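Local coordinates for TIR-like domain-containing protein (Prevotella corporis, PDB 7EBD) that is a bacterial STING protein that forms a two-subunit assembly and holds C2E in a pocket shared by both subunits, at residues I10-Y14 and D99-L104; E24-E29 and M75-H79. All blocks are in the same frame, centred on the assembly; numbering follows the deposited sequence.

Interaction 1. Residues I10-Y14 and D99-L104; sequences IAISY and DMPTIL. With C2E (9,9'-[(2R,3R,3aS,5S,7aR,9R,10R,10aS,12S,14aR)-3,5,10,12-tetrahydroxy-5,12-dioxidooctahydro-2H,7H-difuro[3,2-d:3',2'-j][1,3,7,9,2,8]tetraoxadiphosphacyclododecine-2,9-diyl]bis(2-amino-1,9-dihydro-6H-purin-6-one)), chain E.
Asp-99 meets Tyr-14 in the C2E pocket and shows how one carboxylate can serve both protein and ligand. Its OD2 takes the hydroxyl hydrogen of Tyr-14 OH at 2.6 Å on the lone pair anti to the other oxygen, with ring and carboxylate planes only 18° apart. OD1 accepts from N2 of C2E at 2.7 Å, so the guanine amino group and a tyrosine together fix the rotation of the group. Pro-101 then covers one face of the phenol ring in a CH-pi contact, CB lying 3.7 Å from the centroid. Thr-102 turns to the ligand, its OG1 accepting from C2E O2' at 3.0 Å. Ile-103 wedges between helix and ligand: CG2 meets Ile-10 CG2 at 3.7 Å and Tyr-14 CB at 3.9 Å, while CG1, anti to the backbone N (chi1 -166°), carries CD1 to within 3.7 Å of Ser-13 CB. Ser-13 OG itself bonds to Ile-103 O of the second subunit. Leu-104 closes the type I turn begun at Pro-101, and its CD2 reaches Ile-10 CG2. Because Asp-99 and Thr-102 of the second subunit bind C2E as well, the arrangement is that of a STING ligand pocket, built across a dimer interface.

Interaction 2. Residues E24-E29 and M75-H79; sequences EWIVTE and MSTNH
A Met-aromatic contact joins the C-terminal end of helix 6-28 to the edge strand 71-75 of the STING-domain sheet and the loop that follows it. Selenomethionine Met-75 lies over one face of the Trp-25 indole. Its CB stands 3.3 Å from the centroid of the five-membered ring, almost exactly on the ring normal, as a CH-pi contact, and CG follows at 3.4 Å from Trp-25 CD2. From there the extended side chain runs on over the indole, with SE oblique to the six-membered ring at 4.1 Å from its centroid and CE passing on toward Ile-26 CG1. With CG anti to the backbone N (chi1 179°) the indole of Trp-25 leaves the helix toward the strand, and chi2 of 92° turns its face to Met-75. The side chain of Trp-25 also touches Leu-95 of strand 94-99, placing it between helix and sheet.

At the ring edge, Ser-76 O lies near the plane, and a water bridges the two segments, accepting from Ser-76 N and, weakly, from Trp-25 NE1. Farther out the contact becomes polar and more exposed. Glu-29, where the chain leaves helical geometry, has OE2 3.0 Å from Ser-76 O, two acceptors that cannot hydrogen-bond as they stand, and 3.4 Å from Asn-78 ND2. On the preceding turn, Thr-28 OG1 and Thr-28 N reach Glu-24 O from opposite faces of its carbonyl plane. Glu-24 OE2 lies over a face of the His-79 imidazole, the planes 82° apart, while Glu-24 OE1 comes to 3.0 Å from His-79 CE1.

From the N terminus, helix 6-28 supplies the first half of both contacts: 10-14 for interaction 1 and, farther along, 24-29 for interaction 2. The chain then passes through strand 42-47, helix 57-67 and strand 71-75 before 75-79 returns to the helix end and closes the shorter loop. Strands 84-91 and 94-99 follow, and 99-104 comes back to the earlier part of the helix, closing a longer loop that encloses the shorter one without crossing it. The centres of interactions 1 and 2 are about 19 Å apart, and the two contacts do not touch. Together they tie one helix at two levels to the mixed sheet, at the dimeric ligand pocket and at an outer strand.

Interaction 1. Residues I10-Y14 and D99-L104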
loop_
_atom_site.group_PDB
_atom_site.type_symbol
_atom_site.label_atom_id
_atom_site.label_comp_id
_atom_site.label_asym_id
_atom_site.label_seq_id
_atom_site.Cartn_x
_atom_site.Cartn_y
_atom_site.Cartn_z
ATOM N N ILE A 10 2.098 -0.111 -9.963
ATOM C CA ILE A 10 2.562 0.300 -8.641
ATOM C C ILE A 10 2.349 1.796 -8.445
ATOM O O ILE A 10 1.886 2.240 -7.387
ATOM C CB ILE A 10 4.039 -0.095 -8.450
ATOM C CG1 ILE A 10 4.172 -1.613 -8.301
ATOM C CG2 ILE A 10 4.634 0.611 -7.244
ATOM C CD1 ILE A 10 3.503 -2.167 -7.068
ATOM N N ALA A 11 2.680 2.594 -9.461
ATOM C CA ALA A 11 2.475 4.035 -9.371
ATOM C C ALA A 11 0.997 4.374 -9.240
ATOM O O ALA A 11 0.625 5.258 -8.460
ATOM C CB ALA A 11 3.081 4.725 -10.592
ATOM N N ILE A 12 0.138 3.677 -9.986
ATOM C CA ILE A 12 -1.295 3.950 -9.905
ATOM C C ILE A 12 -1.826 3.614 -8.515
ATOM O O ILE A 12 -2.605 4.378 -7.931
ATOM C CB ILE A 12 -2.058 3.182 -10.999
ATOM C CG1 ILE A 12 -1.584 3.609 -12.387
ATOM C CG2 ILE A 12 -3.547 3.430 -10.870
ATOM C CD1 ILE A 12 -2.235 2.835 -13.511
ATOM N N SER A 13 -1.421 2.464 -7.966
ATOM C CA SER A 13 -1.871 2.087 -6.628
ATOM C C SER A 13 -1.360 3.063 -5.578
ATOM O O SER A 13 -2.098 3.440 -4.660
ATOM C CB SER A 13 -1.415 0.664 -6.300
ATOM O OG SER A 13 -2.135 -0.293 -7.053
ATOM N N TYR A 14 -0.104 3.496 -5.707
ATOM C CA TYR A 14 0.457 4.454 -4.760
ATOM C C TYR A 14 -0.269 5.791 -4.832
ATOM O O TYR A 14 -0.525 6.424 -3.800
ATOM C CB TYR A 14 1.952 4.623 -5.037
ATOM C CG TYR A 14 2.665 5.598 -4.129
ATOM C CD1 TYR A 14 2.735 5.381 -2.759
ATOM C CD2 TYR A 14 3.295 6.724 -4.646
ATOM C CE1 TYR A 14 3.395 6.266 -1.927
ATOM C CE2 TYR A 14 3.961 7.613 -3.822
ATOM C CZ TYR A 14 4.005 7.380 -2.463
ATOM O OH TYR A 14 4.664 8.263 -1.638
ATOM N N ASP A 99 7.494 11.360 2.173
ATOM C CA ASP A 99 7.180 9.938 2.108
ATOM C C ASP A 99 8.077 9.241 1.100
ATOM O O ASP A 99 8.280 9.740 -0.011
ATOM C CB ASP A 99 5.712 9.699 1.743
ATOM C CG ASP A 99 5.322 8.235 1.853
ATOM O OD1 ASP A 99 5.219 7.734 2.991
ATOM O OD2 ASP A 99 5.132 7.582 0.805
HETATM N N MSE A 100 8.611 8.093 1.503
HETATM C CA MSE A 100 9.285 7.180 0.592
HETATM C C MSE A 100 8.355 5.998 0.339
HETATM O O MSE A 100 7.972 5.299 1.278
HETATM C CB MSE A 100 10.623 6.714 1.169
HETATM C CG MSE A 100 11.378 5.744 0.275
HETATM SE SE MSE A 100 13.068 5.150 1.050
HETATM C CE MSE A 100 13.982 6.870 1.168
ATOM N N PRO A 101 7.979 5.784 -0.926
ATOM C CA PRO A 101 6.947 4.782 -1.231
ATOM C C PRO A 101 7.376 3.360 -0.902
ATOM O O PRO A 101 8.156 2.752 -1.642
ATOM C CB PRO A 101 6.714 4.962 -2.738
ATOM C CG PRO A 101 7.308 6.302 -3.078
ATOM C CD PRO A 101 8.452 6.475 -2.134
ATOM N N THR A 102 6.863 2.820 0.206
ATOM C CA THR A 102 7.173 1.444 0.578
ATOM C C THR A 102 6.608 0.433 -0.415
ATOM O O THR A 102 7.112 -0.694 -0.490
ATOM C CB THR A 102 6.642 1.153 1.983
ATOM O OG1 THR A 102 5.262 1.527 2.059
ATOM C CG2 THR A 102 7.423 1.943 3.017
ATOM N N ILE A 103 5.587 0.822 -1.186
ATOM C CA ILE A 103 4.999 -0.055 -2.194
ATOM C C ILE A 103 6.031 -0.516 -3.214
ATOM O O ILE A 103 5.840 -1.547 -3.866
ATOM C CB ILE A 103 3.817 0.659 -2.884
ATOM C CG1 ILE A 103 2.975 -0.334 -3.688
ATOM C CG2 ILE A 103 4.319 1.798 -3.765
ATOM C CD1 ILE A 103 1.788 0.296 -4.387
ATOM N N LEU A 104 7.130 0.226 -3.369
ATOM C CA LEU A 104 8.172 -0.159 -4.311
ATOM C C LEU A 104 8.873 -1.448 -3.905
ATOM O O LEU A 104 9.572 -2.038 -4.736
ATOM C CB LEU A 104 9.200 0.966 -4.449
ATOM C CG LEU A 104 8.727 2.286 -5.059
ATOM C CD1 LEU A 104 9.772 3.368 -4.845
ATOM C CD2 LEU A 104 8.425 2.115 -6.542
HETATM P P1 C2E E . -2.702 0.538 -0.565
HETATM O O2P C2E E . -3.818 0.845 0.406
HETATM O O1P C2E E . -3.300 0.766 -1.927
HETATM O "O5'" C2E E . -1.451 1.595 -0.504
HETATM C "C5'" C2E E . -0.569 1.613 -1.583
HETATM C "C4'" C2E E . 0.745 2.323 -1.149
HETATM O "O4'" C2E E . 0.491 3.563 -0.834
HETATM C "C3'" C2E E . 1.310 1.682 0.136
HETATM O "O3'" C2E E . 2.157 0.683 -0.190
HETATM C "C2'" C2E E . 2.058 2.859 0.787
HETATM O "O2'" C2E E . 3.408 3.026 0.168
HETATM C "C1'" C2E E . 1.331 3.911 0.508
HETATM N N9 C2E E . 0.440 4.206 1.595
HETATM C C8 C2E E . -0.824 3.762 1.657
HETATM N N7 C2E E . -1.299 4.254 2.822
HETATM C C5 C2E E . -0.334 4.966 3.420
HETATM C C6 C2E E . -0.292 5.746 4.740
HETATM O O6 C2E E . -1.244 5.790 5.441
HETATM N N1 C2E E . 0.905 6.424 5.130
HETATM C C2 C2E E . 2.070 6.377 4.288
HETATM N N2 C2E E . 3.285 7.064 4.681
HETATM N N3 C2E E . 2.030 5.634 3.031
HETATM C C4 C2E E . 0.779 4.935 2.635
HETATM P P11 C2E E . 2.467 -0.348 1.078
HETATM O O21 C2E E . 3.156 0.260 2.276
HETATM O O11 C2E E . 3.438 -1.372 0.541
HETATM O O5A C2E E . 1.055 -1.146 1.378
HETATM C C5A C2E E . 0.771 -2.071 0.364
HETATM C C4A C2E E . -0.565 -2.663 0.590
HETATM O O4A C2E E . -0.584 -3.338 1.707
HETATM C C3A C2E E . -1.726 -1.460 0.761
HETATM O O3A C2E E . -2.240 -1.052 -0.589
HETATM C C2A C2E E . -2.624 -1.965 1.419
HETATM O O2A C2E E . -3.539 -2.786 0.550
HETATM C C1A C2E E . -1.845 -2.947 2.440
HETATM N N91 C2E E . -1.558 -2.309 3.546
HETATM C C81 C2E E . -0.432 -1.676 3.926
HETATM N N71 C2E E . -0.654 -1.183 5.159
HETATM C C51 C2E E . -1.890 -1.515 5.518
HETATM C C61 C2E E . -2.681 -1.236 6.794
HETATM O O61 C2E E . -2.186 -0.621 7.673
HETATM N N11 C2E E . -4.021 -1.716 6.925
HETATM C C21 C2E E . -4.622 -2.464 5.850
HETATM N N21 C2E E . -5.983 -2.952 5.981
HETATM N N31 C2E E . -3.862 -2.728 4.634
HETATM C C41 C2E E . -2.464 -2.224 4.507
#

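Interaction 2. Residues E24-E29 and M75-H79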
loop_
_atom_site.group_PDB
_atom_site.type_symbol
_atom_site.label_atom_id
_atom_site.label_comp_id
_atom_site.label_asym_id
_atom_site.label_seq_id
_atom_site.Cartn_x
_atom_site.Cartn_y
_atom_site.Cartn_z
ATOM N N GLU A 24 -5.375 15.964 -1.124
ATOM C CA GLU A 24 -6.701 16.474 -0.794
ATOM C C GLU A 24 -6.760 16.958 0.647
ATOM O O GLU A 24 -7.371 17.992 0.938
ATOM C CB GLU A 24 -7.758 15.399 -1.045
ATOM C CG GLU A 24 -9.179 15.891 -0.840
ATOM C CD GLU A 24 -10.212 14.821 -1.125
ATOM O OE1 GLU A 24 -11.299 14.873 -0.512
ATOM O OE2 GLU A 24 -9.937 13.930 -1.955
ATOM N N TRP A 25 -6.125 16.228 1.566
ATOM C CA TRP A 25 -6.094 16.670 2.956
ATOM C C TRP A 25 -5.322 17.976 3.101
ATOM O O TRP A 25 -5.741 18.876 3.837
ATOM C CB TRP A 25 -5.478 15.587 3.841
ATOM C CG TRP A 25 -5.388 15.979 5.284
ATOM C CD1 TRP A 25 -6.311 15.734 6.257
ATOM C CD2 TRP A 25 -4.317 16.692 5.917
ATOM N NE1 TRP A 25 -5.882 16.246 7.458
ATOM C CE2 TRP A 25 -4.661 16.839 7.276
ATOM C CE3 TRP A 25 -3.102 17.220 5.468
ATOM C CZ2 TRP A 25 -3.833 17.489 8.189
ATOM C CZ3 TRP A 25 -2.280 17.860 6.377
ATOM C CH2 TRP A 25 -2.650 17.992 7.721
ATOM N N ILE A 26 -4.187 18.094 2.407
ATOM C CA ILE A 26 -3.392 19.316 2.483
ATOM C C ILE A 26 -4.196 20.508 1.985
ATOM O O ILE A 26 -4.161 21.593 2.578
ATOM C CB ILE A 26 -2.078 19.148 1.695
ATOM C CG1 ILE A 26 -1.136 18.185 2.417
ATOM C CG2 ILE A 26 -1.403 20.496 1.478
ATOM C CD1 ILE A 26 0.147 17.907 1.660
ATOM N N VAL A 27 -4.945 20.326 0.897
ATOM C CA VAL A 27 -5.635 21.458 0.287
ATOM C C VAL A 27 -6.901 21.819 1.060
ATOM O O VAL A 27 -7.159 22.997 1.335
ATOM C CB VAL A 27 -5.939 21.167 -1.194
ATOM C CG1 VAL A 27 -6.835 22.249 -1.769
ATOM C CG2 VAL A 27 -4.644 21.079 -1.986
ATOM N N THR A 28 -7.710 20.822 1.432
ATOM C CA THR A 28 -9.058 21.088 1.919
ATOM C C THR A 28 -9.239 20.930 3.423
ATOM O O THR A 28 -10.249 21.402 3.952
ATOM C CB THR A 28 -10.073 20.176 1.209
ATOM O OG1 THR A 28 -9.889 18.820 1.635
ATOM C CG2 THR A 28 -9.889 20.251 -0.300
ATOM N N GLU A 29 -8.304 20.293 4.124
ATOM C CA GLU A 29 -8.478 20.014 5.544
ATOM C C GLU A 29 -7.386 20.590 6.430
ATOM O O GLU A 29 -7.681 20.990 7.559
ATOM C CB GLU A 29 -8.557 18.498 5.789
ATOM C CG GLU A 29 -9.833 17.854 5.279
ATOM C CD GLU A 29 -9.869 16.357 5.526
ATOM O OE1 GLU A 29 -9.091 15.623 4.879
ATOM O OE2 GLU A 29 -10.669 15.914 6.377
HETATM N N MSE A 75 -3.096 12.345 9.253
HETATM C CA MSE A 75 -4.150 13.132 8.627
HETATM C C MSE A 75 -5.472 12.372 8.690
HETATM O O MSE A 75 -5.533 11.197 8.324
HETATM C CB MSE A 75 -3.810 13.440 7.166
HETATM C CG MSE A 75 -2.417 13.996 6.911
HETATM SE SE MSE A 75 -2.019 13.983 4.995
HETATM C CE MSE A 75 -0.409 15.081 4.972
ATOM N N SER A 76 -6.530 13.037 9.142
ATOM C CA SER A 76 -7.859 12.441 9.167
ATOM C C SER A 76 -8.524 12.647 7.810
ATOM O O SER A 76 -8.761 13.788 7.398
ATOM C CB SER A 76 -8.707 13.045 10.285
ATOM O OG SER A 76 -8.271 12.591 11.554
ATOM N N THR A 77 -8.825 11.549 7.122
ATOM C CA THR A 77 -9.409 11.590 5.791
ATOM C C THR A 77 -10.766 10.897 5.791
ATOM O O THR A 77 -11.031 10.010 6.608
ATOM C CB THR A 77 -8.486 10.929 4.754
ATOM O OG1 THR A 77 -9.045 11.084 3.444
ATOM C CG2 THR A 77 -8.311 9.447 5.057
ATOM N N ASN A 78 -11.624 11.313 4.862
ATOM C CA ASN A 78 -12.961 10.751 4.723
ATOM C C ASN A 78 -13.066 9.720 3.609
ATOM O O ASN A 78 -14.147 9.160 3.402
ATOM C CB ASN A 78 -13.979 11.872 4.486
ATOM C CG ASN A 78 -14.037 12.860 5.634
ATOM O OD1 ASN A 78 -14.738 12.640 6.622
ATOM N ND2 ASN A 78 -13.296 13.956 5.511
ATOM N N HIS A 79 -11.980 9.456 2.887
ATOM C CA HIS A 79 -11.974 8.458 1.826
ATOM C C HIS A 79 -11.355 7.138 2.261
ATOM O O HIS A 79 -11.259 6.216 1.444
ATOM C CB HIS A 79 -11.243 8.992 0.591
ATOM C CG HIS A 79 -11.923 10.158 -0.053
ATOM N ND1 HIS A 79 -11.988 11.403 0.536
ATOM C CD2 HIS A 79 -12.572 10.268 -1.235
ATOM C CE1 HIS A 79 -12.648 12.228 -0.256
ATOM N NE2 HIS A 79 -13.011 11.565 -1.338
HETATM O O HOH W 1 -6.342 15.503 10.645
#